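Local coordinates for GlcNAc-alpha-1,4-Gal-releasing endo-beta-galactosidase (Clostridium perfringens, PDB 1UPS), which probably hydrolyses O-glycosidic bonds as a calcium-binding family 16 endo-beta-galactosidase, releasing GlcNAc-alpha-1,4-Gal from glycans, at residues Leu226-Asp231 against Lys236-Ser241; Leu303-Asn308 against Thr343-Asn348; Glu394-Val399 against Tyr409-Trp414. One frame throughout, in Å; residues are numbered along the deposited sequence. Where two conformers were deposited one is given.

Interaction 1: Leu226-Asp231 against Lys236-Ser241; sequences LKFYYD and KVIYGS
Leu226 and Ile238 face each other as a hydrogen-bonded antiparallel pair, each backbone NH donating to the other's carbonyl at 2.8 Å (Leu226 N to Ile238 O and Ile238 N to Leu226 O), both bonds nearly straight. Lys227 and Val237 follow as a non-hydrogen-bonded pair, where Leu226 O also receives a CA-H...O contact from Val237. Phe228 and Lys236 form the next hydrogen-bonded pair; Phe228 N to Lys236 O is 2.8 Å, but the return bond from Lys236 N to Phe228 O is weak at 3.3 Å. The Phe228 side chain runs along the partner strand. CB lies 3.7 Å from Lys236 O; CD2 has the same oxygen at the ring edge, 3.5 Å away; and CE2 reaches Ile238 CD1 at 3.8 Å, the isoleucine approaching obliquely. With CG set beside its own backbone N (chi1 -60°), the ring leans along the strands toward Ile238, its CD2-CE2 side turned to the partner strand. Trp182 and Ile184 of strand 181-187 also pack on this side chain. Lys236 leaves the apolar patch as an extended chain, and its NZ bonds to Ser201 OG. Leu226, on the same face as Phe228, puts CD2 3.8 Å from Ser241 CB, beyond the end of the strand. On the other face, Lys227 and Val237 lie side by side, with CG of the lysine near CG2 of the valine. Ile169 and Met219 touch both the buried leucine and phenylalanine. The arrangement is a beta hairpin at the margin of one sheet of the GH16 beta-sandwich, its apolar face turned toward the second sheet.

Interaction 2: Leu303-Asn308 against Thr343-Asn348; sequences LYIEEN and TGEYLN
Ile305 meets the turn at Thr343-Glu345 through the two branches of its side chain. CG2 rests against the methyl of Thr343, 4.0 Å from Thr343 CG2, while the longer branch carries CD1 to within 3.8 Å of Thr343 OG1 and 3.9 Å of Glu345 OE2. The isoleucine crosses both partners obliquely, and its terminal methyl lies against a pair of oxygens already joined to each other: Thr343 OG1 donates to Glu345 OE2 at 2.8 Å, reaching the carboxylate on its anti side and 30° out of its plane. The threonine hydroxyl sits between its own backbone N and carbonyl carbon (chi1 71°), which leaves its methyl beside the backbone N, where its flank meets Ile305 CG2. A weak bond also runs from Glu345 N to Thr343 OG1, and Glu345 OE2 has a second partner in His358 ND1. With two partners, OE2 is probably well positioned where the isoleucine methyl meets it.

The close packing ends there. Past Ile305 the chain moves off through Glu306, Glu307 and Asn308, whose side chains are exposed to solvent and do not touch the turn. The backbones themselves stay well apart, the nearest CA pair, Ile305 and Thr343, being 8.0 Å from each other. Leu303 and Leu347 start toward the opposite segment but make no close contact with it; Trp327, from strand 327-332, lies against Ile305 and Leu347 and gives its indole NE1 to Leu303 O. In what is probably a ricin-type beta-trefoil module, the contact packs the end of strand 302-304 against the turn between strands 335-340 and 346-348, with Ile305 touching Asn340 and Leu347 packing on Leu338 of strand 335-340.

Interaction 3: Glu394-Val399 against Tyr409-Trp414; sequences ESYEGV and YWTSQW
Glu394 OE2 is gripped by two donors: the hydroxyl of Thr411, at 2.6 Å from OG1, and a water 3.0 Å away. The setting is probably a ricin-type beta-trefoil module, where the loop following strand 390-392 meets the 3-10 turn 410-412 leading into strand 414-419. The threonine OG1 uses the anti lone pair of OE2, away from the other carboxylate oxygen. The same water accepts from Thr411 N at 3.1 Å, so the carboxylate is tied to that residue twice, once directly and once through solvent. Glu394 reaches this position by a bend: CG lies anti to the backbone N (chi1 -176°), and the chain then folds at chi2 (56°) to bring the carboxylate across to the threonine, whose side chain it crosses at about a right angle. On another side, the carboxylate meets the ring of Tyr409 obliquely, the two planes 65° apart, with Glu394 CD 3.5 Å from Tyr409 CD2.

Tyr409 O, just before the 3-10 turn, accepts from both Ser412 N and Ser412 OG, linking the residue before the turn to its last one. A backbone bond between Thr411 and Thr393 joins the turn to the loop just before Glu394, and Trp410 makes a cation-pi contact with Arg297. The Thr411 methyl is met by Tyr396, whose phenol end lies against it, crossing Thr411 at about a right angle; the tyrosine hydroxyl also has a weak bond with Gln298 NE2. Tyr396 OH lies 3.3 Å from Thr411 CG2.

How the interactions relate
Interaction 1 belongs to the GH16 domain near the centre of the chain; interactions 2 and 3 lie in the C-terminal region, with centres about 17 Å apart. The hairpin of 226-231 and 236-241 is joined mainly by backbone hydrogen bonds, backed by a buried apolar face. The other two rely on side chains: 303-308 and 343-348 meet where a buried isoleucine packs against a turn, whereas 394-399 and 409-414, with two of four touching residues exposed, meet nearer the surface through a carboxylate, a hydroxyl and water. Interactions 2 and 3 share a packing contact, Leu303 CD2 lying 3.7 Å from Trp414 CZ3. Interaction 1 touches neither, its nearest atoms about 14 Å and 11 Å away, respectively.

Interaction 1: Leu226-Asp231 against Lys236-Ser241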
loop_
_atom_site.group_PDB
_atom_site.type_symbol
_atom_site.label_atom_id
_atom_site.label_comp_id
_atom_site.label_asym_id
_atom_site.label_seq_id
_atom_site.Cartn_x
_atom_site.Cartn_y
_atom_site.Cartn_z
ATOM N N LEU A 226 6.612 -0.893 -0.605
ATOM C CA LEU A 226 5.343 -0.597 -1.267
ATOM C C LEU A 226 4.927 0.818 -0.867
ATOM O O LEU A 226 4.779 1.126 0.320
ATOM C CB LEU A 226 4.248 -1.599 -0.832
ATOM C CG LEU A 226 4.661 -3.085 -0.907
ATOM C CD1 LEU A 226 3.523 -3.955 -0.403
ATOM C CD2 LEU A 226 5.038 -3.465 -2.334
ATOM N N LYS A 227 4.737 1.675 -1.862
ATOM C CA LYS A 227 4.366 3.065 -1.596
ATOM C C LYS A 227 3.042 3.342 -2.280
ATOM O O LYS A 227 2.886 3.077 -3.481
ATOM C CB LYS A 227 5.468 3.995 -2.110
ATOM C CG LYS A 227 6.705 3.917 -1.219
ATOM C CD LYS A 227 7.818 4.837 -1.654
ATOM C CE LYS A 227 9.013 4.692 -0.680
ATOM N NZ LYS A 227 10.070 5.739 -0.972
ATOM N N PHE A 228 2.080 3.848 -1.505
ATOM C CA PHE A 228 0.711 4.039 -1.985
ATOM C C PHE A 228 0.387 5.518 -2.130
ATOM O O PHE A 228 0.671 6.284 -1.224
ATOM C CB PHE A 228 -0.252 3.378 -0.997
ATOM C CG PHE A 228 -0.007 1.905 -0.847
ATOM C CD1 PHE A 228 -0.631 0.996 -1.694
ATOM C CD2 PHE A 228 0.885 1.442 0.111
ATOM C CE1 PHE A 228 -0.375 -0.395 -1.571
ATOM C CE2 PHE A 228 1.149 0.063 0.249
ATOM C CZ PHE A 228 0.516 -0.840 -0.597
ATOM N N TYR A 229 -0.212 5.889 -3.270
ATOM C CA TYR A 229 -0.464 7.289 -3.636
ATOM C C TYR A 229 -1.942 7.525 -3.919
ATOM O O TYR A 229 -2.573 6.737 -4.634
ATOM C CB TYR A 229 0.335 7.667 -4.899
ATOM C CG TYR A 229 1.822 7.568 -4.711
ATOM C CD1 TYR A 229 2.571 8.689 -4.344
ATOM C CD2 TYR A 229 2.485 6.342 -4.877
ATOM C CE1 TYR A 229 3.948 8.587 -4.151
ATOM C CE2 TYR A 229 3.843 6.235 -4.676
ATOM C CZ TYR A 229 4.571 7.365 -4.323
ATOM O OH TYR A 229 5.938 7.255 -4.120
ATOM N N TYR A 230 -2.483 8.597 -3.343
ATOM C CA TYR A 230 -3.873 9.004 -3.568
ATOM C C TYR A 230 -3.850 10.314 -4.309
ATOM O O TYR A 230 -3.295 11.297 -3.803
ATOM C CB TYR A 230 -4.583 9.216 -2.238
ATOM C CG TYR A 230 -6.037 9.689 -2.341
ATOM C CD1 TYR A 230 -7.060 8.779 -2.652
ATOM C CD2 TYR A 230 -6.385 11.028 -2.076
ATOM C CE1 TYR A 230 -8.396 9.177 -2.709
ATOM C CE2 TYR A 230 -7.731 11.454 -2.140
ATOM C CZ TYR A 230 -8.729 10.515 -2.442
ATOM O OH TYR A 230 -10.052 10.899 -2.512
ATOM N N ASP A 231 -4.457 10.338 -5.500
ATOM C CA ASP A 231 -4.417 11.527 -6.358
ATOM C C ASP A 231 -2.996 12.082 -6.448
ATOM O O ASP A 231 -2.766 13.296 -6.311
ATOM C CB ASP A 231 -5.413 12.578 -5.855
ATOM C CG ASP A 231 -6.839 12.144 -6.058
ATOM O OD1 ASP A 231 -7.751 12.800 -5.508
ATOM O OD2 ASP A 231 -7.126 11.143 -6.753
ATOM N N LYS A 236 0.634 6.191 2.098
ATOM C CA LYS A 236 1.061 5.072 2.972
ATOM C C LYS A 236 2.339 4.430 2.439
ATOM O O LYS A 236 2.553 4.359 1.223
ATOM C CB LYS A 236 -0.030 3.997 3.035
ATOM C CG LYS A 236 0.278 2.868 4.028
ATOM C CD LYS A 236 -0.865 1.902 4.148
ATOM C CE LYS A 236 -0.588 0.755 5.141
ATOM N NZ LYS A 236 -1.819 -0.120 5.346
ATOM N N VAL A 237 3.168 3.931 3.358
ATOM C CA VAL A 237 4.371 3.202 2.991
ATOM C C VAL A 237 4.455 1.925 3.807
ATOM O O VAL A 237 4.219 1.944 5.020
ATOM C CB VAL A 237 5.653 4.022 3.296
ATOM C CG1 VAL A 237 6.906 3.229 2.927
ATOM C CG2 VAL A 237 5.636 5.335 2.564
ATOM N N ILE A 238 4.760 0.819 3.122
ATOM C CA ILE A 238 5.077 -0.435 3.787
ATOM C C ILE A 238 6.494 -0.827 3.370
ATOM O O ILE A 238 6.770 -0.955 2.176
ATOM C CB ILE A 238 4.062 -1.520 3.387
ATOM C CG1 ILE A 238 2.669 -1.166 3.921
ATOM C CG2 ILE A 238 4.553 -2.932 3.859
ATOM C CD1 ILE A 238 1.550 -2.098 3.395
ATOM N N TYR A 239 7.401 -0.986 4.337
ATOM C CA TYR A 239 8.785 -1.344 3.997
ATOM C C TYR A 239 8.885 -2.861 3.942
ATOM O O TYR A 239 8.380 -3.534 4.833
ATOM C CB TYR A 239 9.807 -0.688 4.956
ATOM C CG TYR A 239 9.979 0.808 4.650
ATOM C CD1 TYR A 239 10.648 1.236 3.496
ATOM C CD2 TYR A 239 9.416 1.788 5.485
ATOM C CE1 TYR A 239 10.784 2.614 3.191
ATOM C CE2 TYR A 239 9.535 3.158 5.184
ATOM C CZ TYR A 239 10.223 3.562 4.030
ATOM O OH TYR A 239 10.354 4.916 3.723
ATOM N N GLY A 240 9.502 -3.380 2.882
ATOM C CA GLY A 240 9.479 -4.805 2.560
ATOM C C GLY A 240 8.551 -5.030 1.374
ATOM O O GLY A 240 7.574 -4.307 1.201
ATOM N N SER A 241 8.859 -6.004 0.526
ATOM C CA SER A 241 8.042 -6.232 -0.673
ATOM C C SER A 241 8.287 -7.631 -1.196
ATOM O O SER A 241 9.380 -8.181 -0.992
ATOM C CB SER A 241 8.373 -5.207 -1.774
ATOM O OG SER A 241 9.588 -5.536 -2.444
#

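Interaction 2: Leu303-Asn308 against Thr343-Asn348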
loop_
_atom_site.group_PDB
_atom_site.type_symbol
_atom_site.label_atom_id
_atom_site.label_comp_id
_atom_site.label_asym_id
_atom_site.label_seq_id
_atom_site.Cartn_x
_atom_site.Cartn_y
_atom_site.Cartn_z
ATOM N N LEU A 303 18.395 18.796 10.740
ATOM C CA LEU A 303 18.905 18.035 11.879
ATOM C C LEU A 303 20.383 17.704 11.754
ATOM O O LEU A 303 20.835 17.262 10.703
ATOM C CB LEU A 303 18.150 16.704 12.021
ATOM C CG LEU A 303 16.646 16.823 12.199
ATOM C CD1 LEU A 303 16.054 15.432 12.491
ATOM C CD2 LEU A 303 16.336 17.826 13.313
ATOM N N TYR A 304 21.112 17.899 12.847
ATOM C CA TYR A 304 22.506 17.491 12.923
ATOM C C TYR A 304 22.916 17.177 14.356
ATOM O O TYR A 304 22.234 17.566 15.304
ATOM C CB TYR A 304 23.429 18.559 12.302
ATOM C CG TYR A 304 23.534 19.854 13.091
ATOM C CD1 TYR A 304 24.611 20.080 13.956
ATOM C CD2 TYR A 304 22.575 20.867 12.950
ATOM C CE1 TYR A 304 24.727 21.276 14.667
ATOM C CE2 TYR A 304 22.691 22.079 13.662
ATOM C CZ TYR A 304 23.761 22.265 14.518
ATOM O OH TYR A 304 23.886 23.443 15.233
ATOM N N ILE A 305 24.029 16.456 14.505
ATOM C CA ILE A 305 24.584 16.161 15.825
ATOM C C ILE A 305 25.884 16.917 15.992
ATOM O O ILE A 305 26.805 16.771 15.178
ATOM C CB ILE A 305 24.810 14.650 16.012
ATOM C CG1 ILE A 305 23.467 13.918 16.075
ATOM C CG2 ILE A 305 25.597 14.367 17.301
ATOM C CD1 ILE A 305 23.605 12.404 16.193
ATOM N N GLU A 306 25.924 17.737 17.039
ATOM C CA GLU A 306 27.082 18.538 17.425
ATOM C C GLU A 306 27.956 17.727 18.388
ATOM O O GLU A 306 27.446 16.964 19.201
ATOM C CB GLU A 306 26.568 19.805 18.121
ATOM C CG GLU A 306 27.573 20.930 18.284
ATOM C CD GLU A 306 26.989 22.148 18.985
ATOM O OE1 GLU A 306 27.460 23.278 18.709
ATOM O OE2 GLU A 306 26.072 21.988 19.824
ATOM N N GLU A 307 29.275 17.893 18.297
ATOM C CA GLU A 307 30.189 17.218 19.210
ATOM C C GLU A 307 29.936 17.678 20.641
ATOM O O GLU A 307 29.644 18.857 20.879
ATOM C CB GLU A 307 31.644 17.505 18.816
ATOM C CG GLU A 307 32.312 16.369 18.065
ATOM C CD GLU A 307 33.734 16.708 17.654
ATOM O OE1 GLU A 307 34.643 16.629 18.521
ATOM O OE2 GLU A 307 33.937 17.050 16.465
ATOM N N ASN A 308 30.048 16.738 21.581
ATOM C CA ASN A 308 29.811 16.981 23.012
ATOM C C ASN A 308 28.456 17.604 23.355
ATOM O O ASN A 308 28.352 18.467 24.238
ATOM C CB ASN A 308 30.966 17.768 23.638
ATOM C CG ASN A 308 32.212 16.936 23.772
ATOM O OD1 ASN A 308 32.238 15.950 24.517
ATOM N ND2 ASN A 308 33.255 17.312 23.039
ATOM N N THR A 343 28.452 9.965 13.344
ATOM C CA THR A 343 28.621 9.333 14.659
ATOM C C THR A 343 28.242 7.847 14.671
ATOM O O THR A 343 28.663 7.115 15.559
ATOM C CB THR A 343 27.843 10.084 15.761
ATOM O OG1 THR A 343 26.432 9.887 15.594
ATOM C CG2 THR A 343 28.013 11.601 15.638
ATOM N N GLY A 344 27.439 7.414 13.700
ATOM C CA GLY A 344 26.950 6.039 13.650
ATOM C C GLY A 344 25.897 5.711 14.709
ATOM O O GLY A 344 25.634 4.534 14.992
ATOM N N GLU A 345 25.292 6.745 15.293
ATOM C CA GLU A 345 24.324 6.590 16.383
ATOM C C GLU A 345 22.880 6.586 15.873
ATOM O O GLU A 345 22.579 7.218 14.856
ATOM C CB GLU A 345 24.490 7.714 17.415
ATOM C CG GLU A 345 25.840 7.736 18.136
ATOM C CD GLU A 345 26.066 9.023 18.910
ATOM O OE1 GLU A 345 26.465 8.950 20.098
ATOM O OE2 GLU A 345 25.868 10.111 18.333
ATOM N N TYR A 346 22.010 5.868 16.589
ATOM C CA TYR A 346 20.572 5.821 16.304
ATOM C C TYR A 346 19.797 6.800 17.164
ATOM O O TYR A 346 20.047 6.926 18.358
ATOM C CB TYR A 346 20.007 4.441 16.625
ATOM C CG TYR A 346 20.486 3.327 15.736
ATOM C CD1 TYR A 346 21.021 2.158 16.288
ATOM C CD2 TYR A 346 20.373 3.412 14.350
ATOM C CE1 TYR A 346 21.454 1.108 15.472
ATOM C CE2 TYR A 346 20.805 2.374 13.528
ATOM C CZ TYR A 346 21.336 1.226 14.090
ATOM O OH TYR A 346 21.757 0.193 13.273
ATOM N N LEU A 347 18.811 7.450 16.560
ATOM C CA LEU A 347 17.887 8.279 17.315
ATOM C C LEU A 347 16.961 7.403 18.151
ATOM O O LEU A 347 16.369 6.464 17.635
ATOM C CB LEU A 347 17.066 9.142 16.360
ATOM C CG LEU A 347 17.915 10.102 15.521
ATOM C CD1 LEU A 347 16.985 11.116 14.816
ATOM C CD2 LEU A 347 18.964 10.806 16.385
ATOM N N ASN A 348 16.845 7.715 19.438
ATOM C CA ASN A 348 16.049 6.892 20.344
ATOM C C ASN A 348 15.525 7.685 21.518
ATOM O O ASN A 348 15.940 8.825 21.721
ATOM C CB ASN A 348 16.867 5.691 20.841
ATOM C CG ASN A 348 17.936 6.091 21.821
ATOM O OD1 ASN A 348 17.728 6.024 23.034
ATOM N ND2 ASN A 348 19.095 6.524 21.304
#

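Interaction 3: Glu394-Val399 against Tyr409-Trp414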
loop_
_atom_site.group_PDB
_atom_site.type_symbol
_atom_site.label_atom_id
_atom_site.label_comp_id
_atom_site.label_asym_id
_atom_site.label_seq_id
_atom_site.Cartn_x
_atom_site.Cartn_y
_atom_site.Cartn_z
ATOM N N GLU A 394 8.120 21.627 18.615
ATOM C CA GLU A 394 7.026 22.552 18.922
ATOM C C GLU A 394 7.378 23.601 19.996
ATOM O O GLU A 394 6.684 24.617 20.106
ATOM C CB GLU A 394 5.736 21.785 19.277
ATOM C CG GLU A 394 4.477 22.636 19.531
ATOM C CD GLU A 394 4.071 23.577 18.392
ATOM O OE1 GLU A 394 3.330 24.565 18.665
ATOM O OE2 GLU A 394 4.467 23.350 17.227
ATOM N N SER A 395 8.432 23.359 20.783
ATOM C CA SER A 395 8.926 24.368 21.732
ATOM C C SER A 395 10.008 25.267 21.119
ATOM O O SER A 395 10.394 26.276 21.721
ATOM C CB SER A 395 9.441 23.710 23.013
ATOM O OG SER A 395 8.410 22.942 23.618
ATOM N N TYR A 396 10.481 24.905 19.923
ATOM C CA TYR A 396 11.501 25.683 19.201
ATOM C C TYR A 396 12.701 26.031 20.083
ATOM O O TYR A 396 13.113 27.210 20.171
ATOM C CB TYR A 396 10.925 26.991 18.651
ATOM C CG TYR A 396 9.686 26.903 17.791
ATOM C CD1 TYR A 396 8.404 26.900 18.363
ATOM C CD2 TYR A 396 9.787 26.865 16.399
ATOM C CE1 TYR A 396 7.269 26.866 17.572
ATOM C CE2 TYR A 396 8.651 26.828 15.593
ATOM C CZ TYR A 396 7.396 26.830 16.187
ATOM O OH TYR A 396 6.265 26.817 15.394
ATOM N N GLU A 397 13.273 25.010 20.719
ATOM C CA GLU A 397 14.369 25.207 21.671
ATOM C C GLU A 397 15.758 25.028 21.047
ATOM O O GLU A 397 16.769 25.072 21.766
ATOM C CB GLU A 397 14.219 24.244 22.852
ATOM C CG GLU A 397 12.988 24.521 23.716
ATOM C CD GLU A 397 12.849 23.556 24.886
ATOM O OE1 GLU A 397 13.545 22.514 24.903
ATOM O OE2 GLU A 397 12.030 23.844 25.789
ATOM N N GLY A 398 15.811 24.806 19.732
ATOM C CA GLY A 398 17.080 24.602 19.028
ATOM C C GLY A 398 17.550 23.157 19.017
ATOM O O GLY A 398 18.601 22.843 18.443
ATOM N N VAL A 399 16.768 22.288 19.660
ATOM C CA VAL A 399 17.075 20.864 19.815
ATOM C C VAL A 399 15.830 20.027 19.535
ATOM O O VAL A 399 14.714 20.549 19.548
ATOM C CB VAL A 399 17.607 20.522 21.244
ATOM C CG1 VAL A 399 19.004 21.120 21.447
ATOM C CG2 VAL A 399 16.656 21.029 22.330
ATOM N N TYR A 409 0.487 19.589 12.980
ATOM C CA TYR A 409 1.493 20.561 13.444
ATOM C C TYR A 409 2.749 20.495 12.573
ATOM O O TYR A 409 3.412 19.466 12.522
ATOM C CB TYR A 409 1.862 20.345 14.932
ATOM C CG TYR A 409 0.918 21.054 15.886
ATOM C CD1 TYR A 409 -0.470 21.038 15.669
ATOM C CD2 TYR A 409 1.403 21.758 16.986
ATOM C CE1 TYR A 409 -1.338 21.704 16.531
ATOM C CE2 TYR A 409 0.540 22.432 17.861
ATOM C CZ TYR A 409 -0.835 22.399 17.622
ATOM O OH TYR A 409 -1.697 23.064 18.468
ATOM N N TRP A 410 3.074 21.593 11.901
ATOM C CA TRP A 410 4.210 21.592 10.975
ATOM C C TRP A 410 5.566 21.390 11.673
ATOM O O TRP A 410 6.516 20.923 11.048
ATOM C CB TRP A 410 4.237 22.871 10.151
ATOM C CG TRP A 410 3.154 23.014 9.106
ATOM C CD1 TRP A 410 2.015 22.263 8.953
ATOM C CD2 TRP A 410 3.127 23.991 8.067
ATOM N NE1 TRP A 410 1.285 22.725 7.881
ATOM C CE2 TRP A 410 1.950 23.784 7.317
ATOM C CE3 TRP A 410 3.990 25.036 7.693
ATOM C CZ2 TRP A 410 1.614 24.574 6.211
ATOM C CZ3 TRP A 410 3.655 25.825 6.588
ATOM C CH2 TRP A 410 2.478 25.587 5.866
ATOM N N THR A 411 5.667 21.706 12.968
ATOM C CA THR A 411 6.904 21.396 13.697
ATOM C C THR A 411 7.123 19.891 13.851
ATOM O O THR A 411 8.216 19.467 14.250
ATOM C CB THR A 411 6.913 22.016 15.094
ATOM O OG1 THR A 411 5.737 21.592 15.794
ATOM C CG2 THR A 411 6.792 23.557 15.019
ATOM N N SER A 412 6.092 19.088 13.581
ATOM C CA SER A 412 6.248 17.628 13.629
ATOM C C SER A 412 6.369 16.974 12.242
ATOM O O SER A 412 6.359 15.730 12.124
ATOM C CB SER A 412 5.090 16.964 14.416
ATOM O OG SER A 412 3.885 16.908 13.645
ATOM N N GLN A 413 6.475 17.799 11.206
ATOM C CA GLN A 413 6.501 17.322 9.829
ATOM C C GLN A 413 7.894 17.561 9.249
ATOM O O GLN A 413 8.470 18.651 9.442
ATOM C CB GLN A 413 5.434 18.049 8.997
ATOM C CG GLN A 413 4.019 17.687 9.414
ATOM C CD GLN A 413 2.948 18.289 8.512
ATOM O OE1 GLN A 413 3.243 18.808 7.427
ATOM N NE2 GLN A 413 1.689 18.210 8.954
ATOM N N TRP A 414 8.416 16.535 8.572
ATOM C CA TRP A 414 9.821 16.490 8.137
ATOM C C TRP A 414 9.956 16.121 6.671
ATOM O O TRP A 414 9.141 15.373 6.126
ATOM C CB TRP A 414 10.583 15.455 8.969
ATOM C CG TRP A 414 10.502 15.756 10.410
ATOM C CD1 TRP A 414 9.574 15.275 11.301
ATOM C CD2 TRP A 414 11.327 16.657 11.136
ATOM N NE1 TRP A 414 9.806 15.794 12.551
ATOM C CE2 TRP A 414 10.875 16.653 12.479
ATOM C CE3 TRP A 414 12.436 17.448 10.805
ATOM C CZ2 TRP A 414 11.482 17.419 13.479
ATOM C CZ3 TRP A 414 13.038 18.206 11.792
ATOM C CH2 TRP A 414 12.561 18.192 13.114
HETATM O O HOH W 1 3.595 23.543 14.390
#